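Alpha-L-rhamnosidase (Streptomyces avermitilis, PDB 3W5M) hydrolyses terminal non-reducing alpha-L-rhamnose residues from citrus flavonoids and gum arabic, and binds L-rhamnose through a separate calcium-dependent carbohydrate-binding module. Local coordinates at residues A[107-112]-A[316-321]; A[128-133]-A[394-399]; A[348-353]-A[378-383]; A[602-605]-A[609-612]; A[651-656]-A[925-930]. All blocks are in the same frame, centred on the assembly; numbering follows the deposited sequence.

Contact 1 of 5, residues A[107-112]-A[316-321]; sequences WWETGL and VSRARL
Glu109 and Arg320 reach for each other from opposite directions and meet as a bidentate, side-on salt bridge. Arg320 NE binds Glu109 OE2 at 2.6 Å, while Arg320 NH2 binds Glu109 OE1 at 2.8 Å. Both N-H groups point almost straight at their acceptors, and each oxygen uses its syn lone pair. Carboxylate and guanidinium are nearly coplanar, their planes 15° apart, so the two bonds together fix the rotation of both groups. Glu109 gets there as an extended arm, with CG anti to the backbone N (chi1 -175°). Arg320 bends at chi2, and its NH1 turns back to the carbonyl Ala319 O at 3.0 Å, which steadies the guanidinium from its own strand. Arg318 comes in differently: Glu109 OE2 lies over a face of its guanidinium, 3.8 Å from Arg318 NH1, a long pairing of charges alone. The N-H groups of Arg318 serve Arg83 O and Glu406 instead, and Arg85 adds a second positive partner at Glu109 OE1. The network ties strand 106-110, an outer strand of the N-terminal immunoglobulin-like sheet, to strand 316-326, which runs between strands 398-407 and 353-360 in a sheet of the alpha-L-rhamnosidase N-terminal domain.

Contact 2 of 5, residues A[128-133]-A[394-399]; sequences PLTEAP and GERPAL
Glu131 and Arg396 form a salt bridge at the protein surface. Arg396 NE faces both carboxylate oxygens, Glu131 OE2 at 3.1 Å and Glu131 OE1 at 3.3 Å, yet both hydrogen bonds are weak. The N-H is directed better at OE1 (159°) than at the nearer OE2 (121°). Carboxylate and guanidinium stand 77° apart, far from the flat pairing in which two N-H groups would serve two oxygens. The bend of Glu131 at chi2 folds the carboxylate back beside its own backbone, just past the end of helix 127-130. A further hydrogen bond lies within that turn: Thr130 OG1 donates to Glu131 OE2 at 3.2 Å, meeting the oxygen from above the carboxylate plane. Van der Waals contact completes the junction. The side chain of Thr130 crosses the aliphatic part of Arg396 at about a right angle, bringing Thr130 OG1 to 3.5 Å from Arg396 CD, and Glu395 CB lies over one face of the guanidinium. Beyond the pair, Arg396 NH1 forms a salt bridge with Asp465. Arg396 thus has two carboxylate partners, Glu131 at NE and Asp465 at NH1, which would probably stabilise its positive charge; the link between helix 127-130 and the loop before strand 398-407 is a charge pairing backed by Thr130 packing, without a strongly directional bond.

Contact 3 of 5, residues A[348-353]-A[378-383]; sequences TDYRKR and PGWYAG
Tyr350 lies against the short helix 379-382, meeting first Trp380 and then Tyr381. At Trp380 the contact is with the root of the side chain: Tyr350 OH is 3.8 Å from Trp380 CB and 3.9 Å from Trp380 CE3, while the indole leads away to stack on Trp347. A water sits beside the same hydroxyl, giving a proton to Tyr350 OH at 2.7 Å and accepting from the backbone Tyr381 N at 3.1 Å. It thus bridges the phenol to the backbone of Tyr381; the hydroxyl is also hydrogen-bonded to Gly346 O. Tyr381 makes the main aromatic contact. With CG anti to the backbone N (chi1 -180°), its ring crosses Tyr350 at a slant and turns an edge toward that ring's face, an offset edge-to-face pair with planes at 73° and centroids 5.5 Å apart. The closest approach is Tyr381 CD1 to Tyr350 CD2 at 3.6 Å. Tyr350 itself is set on a turn in which Asp349 OD1 accepts from Arg351 N, an Asx turn, and Thr348 O lies over the centre of one face of its ring. The side chain of Trp380 is about 10 Å from those of Asp630, which binds rhamnose, and Glu636, the probable proton donor. The helix continues from strand 368-377, the loop 348-353 leads into strand 353-360, and both tyrosines pack on Leu326 of strand 316-326.

Contact 4 of 5, residues A[602-605]-A[609-612]; sequences FETN and LNKL
Asn610, on a helix, grips the backbone of Thr604 with both ends of its amide. Asn610 OD1 accepts from Thr604 N at 2.8 Å, the donor tilted only 18° from the carbonyl plane. Asn610 ND2 returns the bond to Thr604 O at 3.0 Å, nearly straight (170°). The amide nitrogen lies well above the plane of that peptide carbonyl, although Thr604 O is almost exactly in the plane of the side-chain amide. With donor and acceptor tied to the same residue, the amide is held against rotation. Strand 600-604 is an outermost strand of its sheet, pairing with 955-962, and helix 607-622 follows it directly, so the bonds close a tight strand-to-helix turn that joins the edge of the sheet to a helix of the (alpha/alpha)6 catalytic domain. Asn610 OD1 has a second donor, Thr604 OG1, at 3.1 Å and from above the carbonyl plane. That hydroxyl in turn accepts from Val606 N, two residues on, an ST turn. Leu609 contributes packing, its CB 3.9 Å from Thr604 OG1. Phe602 CE2, at the ring edge, is 4.3 Å from Leu609 O. Glu603 CB points away from the helix, its carboxylate salt-bridged to Arg957 on the adjoining strand.

Contact 5 of 5, residues A[651-656]-A[925-930]; sequences AAYTME and WMYANI
Tyr653 and Tyr927 form the aromatic centre of this contact, their side chains sliding past each other in opposite directions. The edge of Tyr927 is turned toward the face of Tyr653, with planes at 60° and centroids 5.3 Å apart. The leading atom is Tyr927 CD2, which comes to 3.5 Å from Tyr653 CG. A CH-pi contact reinforces the pair: Tyr927 CB stands over the same ring, 3.8 Å from the Tyr653 centroid and 16° off the ring normal. The Tyr927 ring is turned well away from the usual perpendicular setting about its CB-CG bond (chi2 -34°), which brings CD2, rather than the flat of the ring, toward Tyr653. Both segments belong to helices of the (alpha/alpha)6 barrel, 651-656 ending helix 641-654 and 925-930 on helix 923-929. Their meeting brings together parts of the catalytic domain far apart in sequence, and helix 607-622 packs against both, Thr617 on Thr654 and Ile616 on Tyr927. Apolar contacts flank the rings. The methyl Thr654 CG2 crosses the far end of the other phenol, 3.4 Å from Tyr927 OH and 3.6 Å from Tyr927 CE2. Tyr653 OH rests 3.7 Å from Ala928 CB. Polar partners hold these groups from outside the two segments: Tyr653 OH is hydrogen-bonded to Ile933 O, Tyr927 OH to His613 ND1, and Thr654 OG1 to Gln620 NE2.

The contacts fall into two groups. Contacts 2 and 3 have centres about 14 Å apart and touch, with Arg396 O 3.5 Å from Tyr381 CE2; along the chain contact 3 is nested within the loop closed by contact 2. Contact 1, its centre about 32 Å from that of contact 2, joins the same sheet through neighbouring strands 316-326 and 398-407. In the catalytic domain, contacts 4 and 5 lie about 12 Å apart between centres and share packing of Phe602 and Leu612 on Met926. Contact 3 lies closest to the rhamnose site of the catalytic domain, about 10 Å between side chains; the others lie away from the known sites.

Contact 1 of 5, residues A[107-112]-A[316-321]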
# COMPACT_ATOMS: atom_id res chain seq x y z
N TRP A 107 -16.65 -23.84 -5.86
CA TRP A 107 -15.45 -24.57 -5.48
C TRP A 107 -14.42 -23.65 -4.83
O TRP A 107 -14.47 -22.41 -5.01
CB TRP A 107 -14.84 -25.30 -6.70
CG TRP A 107 -14.48 -24.42 -7.88
CD1 TRP A 107 -15.24 -24.21 -9.02
CD2 TRP A 107 -13.26 -23.66 -8.07
NE1 TRP A 107 -14.58 -23.34 -9.87
CE2 TRP A 107 -13.36 -23.00 -9.32
CE3 TRP A 107 -12.10 -23.46 -7.29
CZ2 TRP A 107 -12.35 -22.17 -9.82
CZ3 TRP A 107 -11.09 -22.63 -7.79
CH2 TRP A 107 -11.23 -21.99 -9.04
N TRP A 108 -13.53 -24.25 -4.05
CA TRP A 108 -12.24 -23.60 -3.72
C TRP A 108 -11.14 -24.61 -3.99
O TRP A 108 -11.40 -25.81 -4.03
CB TRP A 108 -12.20 -23.07 -2.28
CG TRP A 108 -11.94 -24.10 -1.20
CD1 TRP A 108 -10.73 -24.44 -0.66
CD2 TRP A 108 -12.92 -24.91 -0.53
NE1 TRP A 108 -10.90 -25.41 0.31
CE2 TRP A 108 -12.23 -25.71 0.42
CE3 TRP A 108 -14.32 -25.01 -0.62
CZ2 TRP A 108 -12.90 -26.60 1.26
CZ3 TRP A 108 -14.98 -25.90 0.21
CH2 TRP A 108 -14.27 -26.68 1.15
N GLU A 109 -9.92 -24.14 -4.19
CA GLU A 109 -8.81 -25.03 -4.43
C GLU A 109 -7.68 -24.72 -3.46
O GLU A 109 -7.24 -23.58 -3.34
CB GLU A 109 -8.35 -24.95 -5.89
CG GLU A 109 -7.26 -25.94 -6.25
CD GLU A 109 -6.87 -25.90 -7.72
OE1 GLU A 109 -7.78 -25.95 -8.58
OE2 GLU A 109 -5.66 -25.84 -8.04
N THR A 110 -7.19 -25.75 -2.76
CA THR A 110 -6.08 -25.56 -1.84
C THR A 110 -4.78 -25.34 -2.60
O THR A 110 -4.59 -25.83 -3.74
CB THR A 110 -5.94 -26.75 -0.87
OG1 THR A 110 -5.74 -27.96 -1.61
CG2 THR A 110 -7.19 -26.89 -0.05
N GLY A 111 -3.88 -24.60 -1.96
CA GLY A 111 -2.52 -24.51 -2.44
C GLY A 111 -1.64 -25.62 -1.91
O GLY A 111 -2.10 -26.75 -1.63
N LEU A 112 -0.36 -25.29 -1.73
CA LEU A 112 0.65 -26.26 -1.35
C LEU A 112 0.59 -26.62 0.13
O LEU A 112 1.12 -27.66 0.53
CB LEU A 112 2.02 -25.75 -1.75
CG LEU A 112 2.30 -25.66 -3.26
CD1 LEU A 112 3.74 -25.28 -3.53
CD2 LEU A 112 1.97 -26.94 -3.99
N VAL A 316 -3.47 -32.99 -21.16
CA VAL A 316 -3.31 -32.29 -19.88
C VAL A 316 -4.66 -32.19 -19.20
O VAL A 316 -5.66 -31.78 -19.81
CB VAL A 316 -2.74 -30.87 -20.09
CG1 VAL A 316 -2.71 -30.07 -18.79
CG2 VAL A 316 -1.36 -30.94 -20.73
N SER A 317 -4.71 -32.60 -17.93
CA SER A 317 -5.91 -32.41 -17.15
C SER A 317 -5.86 -31.10 -16.37
O SER A 317 -6.91 -30.50 -16.12
CB SER A 317 -6.17 -33.61 -16.21
OG SER A 317 -5.07 -33.81 -15.34
N ARG A 318 -4.66 -30.63 -16.00
CA ARG A 318 -4.54 -29.41 -15.17
C ARG A 318 -3.09 -28.95 -15.11
O ARG A 318 -2.18 -29.78 -15.13
CB ARG A 318 -5.02 -29.77 -13.76
CG ARG A 318 -5.24 -28.62 -12.82
CD ARG A 318 -5.65 -29.17 -11.46
NE ARG A 318 -4.48 -29.58 -10.68
CZ ARG A 318 -4.52 -29.79 -9.36
NH1 ARG A 318 -5.67 -29.63 -8.69
NH2 ARG A 318 -3.42 -30.16 -8.71
N ALA A 319 -2.85 -27.65 -15.05
CA ALA A 319 -1.50 -27.17 -14.74
C ALA A 319 -1.61 -25.96 -13.83
O ALA A 319 -2.54 -25.14 -13.98
CB ALA A 319 -0.69 -26.83 -16.01
N ARG A 320 -0.68 -25.87 -12.87
CA ARG A 320 -0.66 -24.78 -11.90
C ARG A 320 0.75 -24.27 -11.82
O ARG A 320 1.72 -25.06 -11.90
CB ARG A 320 -1.05 -25.29 -10.49
CG ARG A 320 -2.45 -25.85 -10.41
CD ARG A 320 -3.49 -24.74 -10.58
NE ARG A 320 -4.86 -25.22 -10.44
CZ ARG A 320 -5.69 -25.46 -11.46
NH1 ARG A 320 -5.27 -25.27 -12.71
NH2 ARG A 320 -6.93 -25.88 -11.23
N LEU A 321 0.90 -22.95 -11.70
CA LEU A 321 2.19 -22.39 -11.36
C LEU A 321 2.05 -21.78 -9.96
O LEU A 321 1.17 -20.96 -9.74
CB LEU A 321 2.64 -21.30 -12.35
CG LEU A 321 3.95 -20.58 -12.06
CD1 LEU A 321 5.13 -21.51 -12.31
CD2 LEU A 321 4.13 -19.30 -12.89

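Contact 2 of 5, residues A[128-133]-A[394-399]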
# COMPACT_ATOMS: atom_id res chain seq x y z
N PRO A 128 27.48 -10.59 -12.26
CA PRO A 128 27.61 -9.60 -13.33
C PRO A 128 26.28 -8.87 -13.67
O PRO A 128 26.30 -7.77 -14.24
CB PRO A 128 28.07 -10.43 -14.54
CG PRO A 128 28.72 -11.64 -13.96
CD PRO A 128 28.07 -11.90 -12.63
N LEU A 129 25.14 -9.48 -13.34
CA LEU A 129 23.82 -8.93 -13.67
C LEU A 129 23.13 -8.24 -12.47
O LEU A 129 22.25 -7.41 -12.66
CB LEU A 129 22.92 -10.02 -14.29
CG LEU A 129 23.40 -10.70 -15.58
CD1 LEU A 129 22.36 -11.72 -16.07
CD2 LEU A 129 23.71 -9.68 -16.68
N THR A 130 23.53 -8.59 -11.26
CA THR A 130 22.86 -8.08 -10.07
C THR A 130 23.74 -7.12 -9.26
O THR A 130 23.26 -6.50 -8.30
CB THR A 130 22.43 -9.21 -9.13
OG1 THR A 130 23.58 -9.98 -8.74
CG2 THR A 130 21.39 -10.09 -9.79
N GLU A 131 25.02 -7.03 -9.59
CA GLU A 131 25.88 -6.06 -8.91
C GLU A 131 26.32 -4.98 -9.87
O GLU A 131 26.68 -5.26 -11.01
CB GLU A 131 27.09 -6.74 -8.28
CG GLU A 131 26.90 -7.06 -6.82
CD GLU A 131 26.10 -8.33 -6.61
OE1 GLU A 131 26.72 -9.42 -6.60
OE2 GLU A 131 24.86 -8.23 -6.44
N ALA A 132 26.31 -3.75 -9.39
CA ALA A 132 26.89 -2.65 -10.15
C ALA A 132 28.38 -2.88 -10.25
O ALA A 132 28.98 -3.53 -9.36
CB ALA A 132 26.60 -1.32 -9.45
N PRO A 133 29.00 -2.39 -11.35
CA PRO A 133 30.46 -2.28 -11.43
C PRO A 133 30.94 -1.74 -10.08
O PRO A 133 30.39 -0.76 -9.61
CB PRO A 133 30.65 -1.23 -12.52
CG PRO A 133 29.50 -1.47 -13.45
CD PRO A 133 28.35 -1.92 -12.59
N GLY A 394 17.78 -7.77 1.99
CA GLY A 394 18.81 -8.53 1.29
C GLY A 394 19.35 -7.68 0.15
O GLY A 394 18.83 -6.58 -0.12
N GLU A 395 20.36 -8.20 -0.53
CA GLU A 395 21.08 -7.40 -1.55
C GLU A 395 20.65 -7.69 -2.97
O GLU A 395 20.80 -6.83 -3.84
CB GLU A 395 22.59 -7.71 -1.50
CG GLU A 395 23.24 -7.58 -0.14
CD GLU A 395 23.74 -6.18 0.15
OE1 GLU A 395 24.26 -5.52 -0.77
OE2 GLU A 395 23.61 -5.73 1.31
N ARG A 396 20.19 -8.91 -3.21
CA ARG A 396 19.88 -9.38 -4.56
C ARG A 396 18.53 -10.05 -4.54
O ARG A 396 18.24 -10.84 -3.61
CB ARG A 396 20.89 -10.42 -5.04
CG ARG A 396 22.27 -9.87 -5.33
CD ARG A 396 23.31 -10.97 -5.37
NE ARG A 396 24.45 -10.62 -4.52
CZ ARG A 396 24.54 -10.91 -3.23
NH1 ARG A 396 23.55 -11.56 -2.62
NH2 ARG A 396 25.61 -10.55 -2.53
N PRO A 397 17.71 -9.79 -5.57
CA PRO A 397 16.45 -10.52 -5.57
C PRO A 397 16.54 -11.99 -6.02
O PRO A 397 17.44 -12.40 -6.77
CB PRO A 397 15.55 -9.69 -6.52
CG PRO A 397 16.50 -8.98 -7.39
CD PRO A 397 17.74 -8.72 -6.58
N ALA A 398 15.57 -12.76 -5.55
CA ALA A 398 15.52 -14.18 -5.82
C ALA A 398 14.11 -14.63 -6.18
O ALA A 398 13.13 -14.06 -5.73
CB ALA A 398 16.06 -14.98 -4.62
N LEU A 399 14.04 -15.67 -7.01
CA LEU A 399 12.79 -16.27 -7.52
C LEU A 399 12.61 -17.70 -7.00
O LEU A 399 13.56 -18.48 -6.97
CB LEU A 399 12.83 -16.31 -9.07
CG LEU A 399 11.65 -16.98 -9.76
CD1 LEU A 399 10.35 -16.18 -9.66
CD2 LEU A 399 11.98 -17.30 -11.22

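Contact 3 of 5, residues A[348-353]-A[378-383]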
# COMPACT_ATOMS: atom_id res chain seq x y z
N THR A 348 5.86 -8.24 2.90
CA THR A 348 5.76 -8.80 4.25
C THR A 348 7.14 -8.68 4.92
O THR A 348 8.14 -8.34 4.26
CB THR A 348 5.30 -10.27 4.25
OG1 THR A 348 6.10 -11.04 3.35
CG2 THR A 348 3.79 -10.37 3.86
N ASP A 349 7.23 -8.95 6.23
CA ASP A 349 8.56 -9.09 6.80
C ASP A 349 9.19 -10.40 6.30
O ASP A 349 8.92 -11.49 6.84
CB ASP A 349 8.53 -9.04 8.35
CG ASP A 349 9.92 -9.32 8.99
OD1 ASP A 349 10.92 -9.59 8.28
OD2 ASP A 349 10.00 -9.31 10.24
N TYR A 350 10.04 -10.29 5.26
CA TYR A 350 10.54 -11.47 4.56
C TYR A 350 11.38 -12.45 5.41
O TYR A 350 11.61 -13.58 5.01
CB TYR A 350 11.34 -11.06 3.33
CG TYR A 350 10.54 -10.21 2.37
CD1 TYR A 350 9.49 -10.75 1.62
CD2 TYR A 350 10.82 -8.84 2.23
CE1 TYR A 350 8.75 -9.94 0.73
CE2 TYR A 350 10.08 -8.04 1.37
CZ TYR A 350 9.07 -8.60 0.60
OH TYR A 350 8.37 -7.77 -0.26
N ARG A 351 11.85 -11.99 6.56
CA ARG A 351 12.53 -12.88 7.50
C ARG A 351 11.51 -13.86 8.10
O ARG A 351 11.83 -15.02 8.36
CB ARG A 351 13.15 -12.07 8.63
CG ARG A 351 14.30 -11.15 8.22
CD ARG A 351 14.55 -10.05 9.25
NE ARG A 351 13.55 -8.97 9.21
CZ ARG A 351 13.56 -7.91 10.02
NH1 ARG A 351 14.52 -7.79 10.93
NH2 ARG A 351 12.61 -6.97 9.92
N LYS A 352 10.28 -13.39 8.32
CA LYS A 352 9.25 -14.20 8.96
C LYS A 352 8.34 -14.92 7.98
O LYS A 352 7.96 -16.07 8.23
CB LYS A 352 8.43 -13.36 9.94
CG LYS A 352 9.29 -12.85 11.10
CD LYS A 352 8.47 -12.26 12.21
CE LYS A 352 9.35 -11.91 13.39
NZ LYS A 352 8.48 -11.55 14.55
N ARG A 353 7.99 -14.26 6.88
CA ARG A 353 7.09 -14.90 5.92
C ARG A 353 7.22 -14.24 4.55
O ARG A 353 7.57 -13.04 4.44
CB ARG A 353 5.63 -14.86 6.41
CG ARG A 353 4.99 -13.47 6.35
CD ARG A 353 3.60 -13.41 6.98
NE ARG A 353 3.70 -13.61 8.43
CZ ARG A 353 3.24 -14.68 9.07
NH1 ARG A 353 2.60 -15.65 8.39
NH2 ARG A 353 3.41 -14.79 10.39
N PRO A 378 14.17 -5.82 -7.61
CA PRO A 378 14.43 -5.59 -6.15
C PRO A 378 13.22 -5.39 -5.24
O PRO A 378 13.23 -5.92 -4.12
CB PRO A 378 15.31 -4.33 -6.15
CG PRO A 378 15.90 -4.28 -7.54
CD PRO A 378 14.81 -4.78 -8.43
N GLY A 379 12.20 -4.60 -5.66
CA GLY A 379 10.99 -4.37 -4.84
C GLY A 379 11.29 -3.83 -3.45
O GLY A 379 12.22 -3.05 -3.26
N TRP A 380 10.51 -4.28 -2.47
CA TRP A 380 10.71 -3.88 -1.08
C TRP A 380 11.83 -4.68 -0.45
O TRP A 380 12.47 -4.23 0.51
CB TRP A 380 9.44 -4.17 -0.27
CG TRP A 380 8.26 -3.30 -0.57
CD1 TRP A 380 7.98 -2.06 -0.03
CD2 TRP A 380 7.17 -3.62 -1.42
NE1 TRP A 380 6.77 -1.61 -0.52
CE2 TRP A 380 6.26 -2.54 -1.36
CE3 TRP A 380 6.89 -4.71 -2.25
CZ2 TRP A 380 5.07 -2.52 -2.12
CZ3 TRP A 380 5.69 -4.71 -2.98
CH2 TRP A 380 4.80 -3.61 -2.91
N TYR A 381 12.06 -5.88 -0.97
CA TYR A 381 13.09 -6.76 -0.43
C TYR A 381 14.51 -6.11 -0.52
O TYR A 381 15.27 -6.14 0.44
CB TYR A 381 13.04 -8.09 -1.16
CG TYR A 381 14.08 -9.05 -0.66
CD1 TYR A 381 13.87 -9.78 0.51
CD2 TYR A 381 15.28 -9.20 -1.34
CE1 TYR A 381 14.84 -10.65 0.98
CE2 TYR A 381 16.27 -10.06 -0.88
CZ TYR A 381 16.03 -10.79 0.28
OH TYR A 381 17.02 -11.64 0.74
N ALA A 382 14.83 -5.52 -1.67
CA ALA A 382 16.20 -5.05 -1.92
C ALA A 382 16.29 -3.61 -2.43
O ALA A 382 17.37 -3.03 -2.45
CB ALA A 382 16.92 -6.02 -2.86
N GLY A 383 15.17 -3.01 -2.82
CA GLY A 383 15.20 -1.66 -3.38
C GLY A 383 14.96 -0.61 -2.31
O GLY A 383 14.84 -0.95 -1.12
O HOH W 1 9.69 -7.07 -2.53

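Contact 4 of 5, residues A[602-605]-A[609-612]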
# COMPACT_ATOMS: atom_id res chain seq x y z
N PHE A 602 -22.87 5.75 -2.72
CA PHE A 602 -23.40 6.86 -1.93
C PHE A 602 -23.64 8.02 -2.87
O PHE A 602 -22.74 8.40 -3.63
CB PHE A 602 -22.38 7.23 -0.87
CG PHE A 602 -22.75 8.41 -0.00
CD1 PHE A 602 -23.72 8.30 0.98
CD2 PHE A 602 -22.09 9.62 -0.15
CE1 PHE A 602 -24.04 9.39 1.80
CE2 PHE A 602 -22.39 10.71 0.66
CZ PHE A 602 -23.37 10.59 1.64
N GLU A 603 -24.86 8.59 -2.81
CA GLU A 603 -25.20 9.76 -3.63
C GLU A 603 -26.22 10.62 -2.91
O GLU A 603 -27.21 10.11 -2.38
CB GLU A 603 -25.73 9.32 -4.99
CG GLU A 603 -26.00 10.47 -5.95
CD GLU A 603 -26.63 10.00 -7.25
OE1 GLU A 603 -26.96 8.79 -7.37
OE2 GLU A 603 -26.79 10.85 -8.15
N THR A 604 -25.96 11.92 -2.88
CA THR A 604 -26.87 12.91 -2.28
C THR A 604 -27.25 13.94 -3.34
O THR A 604 -26.71 13.92 -4.46
CB THR A 604 -26.24 13.65 -1.09
OG1 THR A 604 -25.27 14.60 -1.56
CG2 THR A 604 -25.57 12.69 -0.09
N ASN A 605 -28.18 14.84 -2.99
CA ASN A 605 -28.50 16.01 -3.81
C ASN A 605 -27.40 17.09 -3.85
O ASN A 605 -27.50 18.03 -4.65
CB ASN A 605 -29.80 16.66 -3.31
CG ASN A 605 -29.68 17.19 -1.89
OD1 ASN A 605 -29.62 16.42 -0.93
ND2 ASN A 605 -29.62 18.52 -1.75
N LEU A 609 -20.76 16.87 -1.45
CA LEU A 609 -20.66 15.67 -0.62
C LEU A 609 -20.37 14.48 -1.48
O LEU A 609 -19.69 13.55 -1.05
CB LEU A 609 -21.92 15.42 0.21
CG LEU A 609 -22.27 16.46 1.25
CD1 LEU A 609 -23.54 15.97 1.94
CD2 LEU A 609 -21.15 16.77 2.24
N ASN A 610 -20.91 14.49 -2.69
CA ASN A 610 -20.63 13.44 -3.65
C ASN A 610 -19.14 13.43 -4.02
O ASN A 610 -18.54 12.36 -4.17
CB ASN A 610 -21.53 13.56 -4.86
CG ASN A 610 -23.02 13.49 -4.49
OD1 ASN A 610 -23.39 12.99 -3.42
ND2 ASN A 610 -23.86 14.00 -5.36
N LYS A 611 -18.56 14.63 -4.13
CA LYS A 611 -17.11 14.78 -4.36
C LYS A 611 -16.29 14.31 -3.17
O LYS A 611 -15.26 13.63 -3.33
CB LYS A 611 -16.75 16.23 -4.73
CG LYS A 611 -15.30 16.41 -5.16
CD LYS A 611 -14.96 15.46 -6.30
CE LYS A 611 -13.66 15.87 -6.97
NZ LYS A 611 -13.38 14.94 -8.11
N LEU A 612 -16.73 14.67 -1.96
CA LEU A 612 -16.06 14.23 -0.78
C LEU A 612 -15.97 12.67 -0.70
O LEU A 612 -14.88 12.10 -0.45
CB LEU A 612 -16.76 14.80 0.48
CG LEU A 612 -16.12 14.43 1.80
CD1 LEU A 612 -14.65 14.82 1.86
CD2 LEU A 612 -16.91 15.08 2.94

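Contact 5 of 5, residues A[651-656]-A[925-930]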
# COMPACT_ATOMS: atom_id res chain seq x y z
N ALA A 651 -12.91 2.71 5.90
CA ALA A 651 -12.38 1.76 4.90
C ALA A 651 -13.26 0.54 4.77
O ALA A 651 -13.49 0.05 3.66
CB ALA A 651 -10.97 1.32 5.29
N ALA A 652 -13.77 0.05 5.91
CA ALA A 652 -14.64 -1.14 5.91
C ALA A 652 -16.07 -0.90 5.38
O ALA A 652 -16.81 -1.88 5.16
CB ALA A 652 -14.69 -1.78 7.29
N TYR A 653 -16.47 0.36 5.19
CA TYR A 653 -17.67 0.64 4.42
C TYR A 653 -17.36 0.58 2.91
O TYR A 653 -18.09 -0.04 2.13
CB TYR A 653 -18.21 2.04 4.74
CG TYR A 653 -19.12 2.20 5.95
CD1 TYR A 653 -20.50 1.91 5.86
CD2 TYR A 653 -18.65 2.71 7.13
CE1 TYR A 653 -21.35 2.10 6.96
CE2 TYR A 653 -19.49 2.90 8.24
CZ TYR A 653 -20.84 2.60 8.14
OH TYR A 653 -21.68 2.81 9.24
N THR A 654 -16.28 1.24 2.51
CA THR A 654 -16.14 1.56 1.09
C THR A 654 -15.50 0.48 0.22
O THR A 654 -15.79 0.43 -0.96
CB THR A 654 -15.44 2.90 0.89
OG1 THR A 654 -14.44 3.01 1.89
CG2 THR A 654 -16.45 4.05 1.09
N MET A 655 -14.65 -0.37 0.79
CA MET A 655 -14.14 -1.56 0.06
C MET A 655 -14.20 -2.75 0.98
O MET A 655 -14.20 -2.60 2.22
CB MET A 655 -12.69 -1.37 -0.35
CG MET A 655 -12.44 -0.23 -1.30
SD MET A 655 -10.70 0.00 -1.71
CE MET A 655 -10.33 -1.38 -2.81
N GLU A 656 -14.29 -3.94 0.40
CA GLU A 656 -14.11 -5.16 1.18
C GLU A 656 -12.67 -5.13 1.69
O GLU A 656 -11.71 -5.30 0.94
CB GLU A 656 -14.41 -6.41 0.35
CG GLU A 656 -14.25 -7.70 1.18
CD GLU A 656 -12.86 -8.33 1.06
OE1 GLU A 656 -12.48 -8.74 -0.06
OE2 GLU A 656 -12.13 -8.45 2.09
N TRP A 925 -19.13 8.80 9.21
CA TRP A 925 -20.25 9.62 9.70
C TRP A 925 -21.30 9.83 8.62
O TRP A 925 -22.50 9.72 8.87
CB TRP A 925 -19.76 10.95 10.29
CG TRP A 925 -20.90 11.76 10.88
CD1 TRP A 925 -21.33 11.76 12.19
CD2 TRP A 925 -21.79 12.66 10.17
NE1 TRP A 925 -22.42 12.62 12.34
CE2 TRP A 925 -22.72 13.17 11.11
CE3 TRP A 925 -21.88 13.09 8.83
CZ2 TRP A 925 -23.72 14.08 10.76
CZ3 TRP A 925 -22.88 14.00 8.48
CH2 TRP A 925 -23.79 14.49 9.44
N MET A 926 -20.87 10.09 7.39
CA MET A 926 -21.80 10.24 6.31
C MET A 926 -22.58 8.94 6.06
O MET A 926 -23.79 8.99 5.79
CB MET A 926 -21.07 10.66 5.02
CG MET A 926 -20.39 12.01 5.09
SD MET A 926 -20.25 12.78 3.46
CE MET A 926 -19.15 11.59 2.69
N TYR A 927 -21.91 7.80 6.12
CA TYR A 927 -22.54 6.55 5.71
C TYR A 927 -23.55 6.16 6.78
O TYR A 927 -24.65 5.73 6.44
CB TYR A 927 -21.49 5.44 5.42
CG TYR A 927 -20.41 5.89 4.46
CD1 TYR A 927 -20.69 6.79 3.42
CD2 TYR A 927 -19.10 5.46 4.61
CE1 TYR A 927 -19.70 7.23 2.55
CE2 TYR A 927 -18.10 5.91 3.75
CZ TYR A 927 -18.41 6.77 2.71
OH TYR A 927 -17.40 7.20 1.86
N ALA A 928 -23.19 6.39 8.04
CA ALA A 928 -24.04 6.05 9.19
C ALA A 928 -25.23 7.00 9.36
O ALA A 928 -26.31 6.56 9.75
CB ALA A 928 -23.22 5.97 10.47
N ASN A 929 -25.05 8.27 9.00
CA ASN A 929 -26.04 9.32 9.33
C ASN A 929 -26.77 9.97 8.16
O ASN A 929 -27.95 10.33 8.28
CB ASN A 929 -25.38 10.39 10.17
CG ASN A 929 -24.80 9.83 11.45
OD1 ASN A 929 -23.58 9.74 11.60
ND2 ASN A 929 -25.66 9.45 12.38
N ILE A 930 -26.10 10.10 7.02
CA ILE A 930 -26.79 10.63 5.86
C ILE A 930 -27.41 9.47 5.11
O ILE A 930 -28.60 9.49 4.80
CB ILE A 930 -25.86 11.49 4.94
CG1 ILE A 930 -25.23 12.62 5.75
CG2 ILE A 930 -26.64 11.97 3.71
CD1 ILE A 930 -24.14 13.43 5.05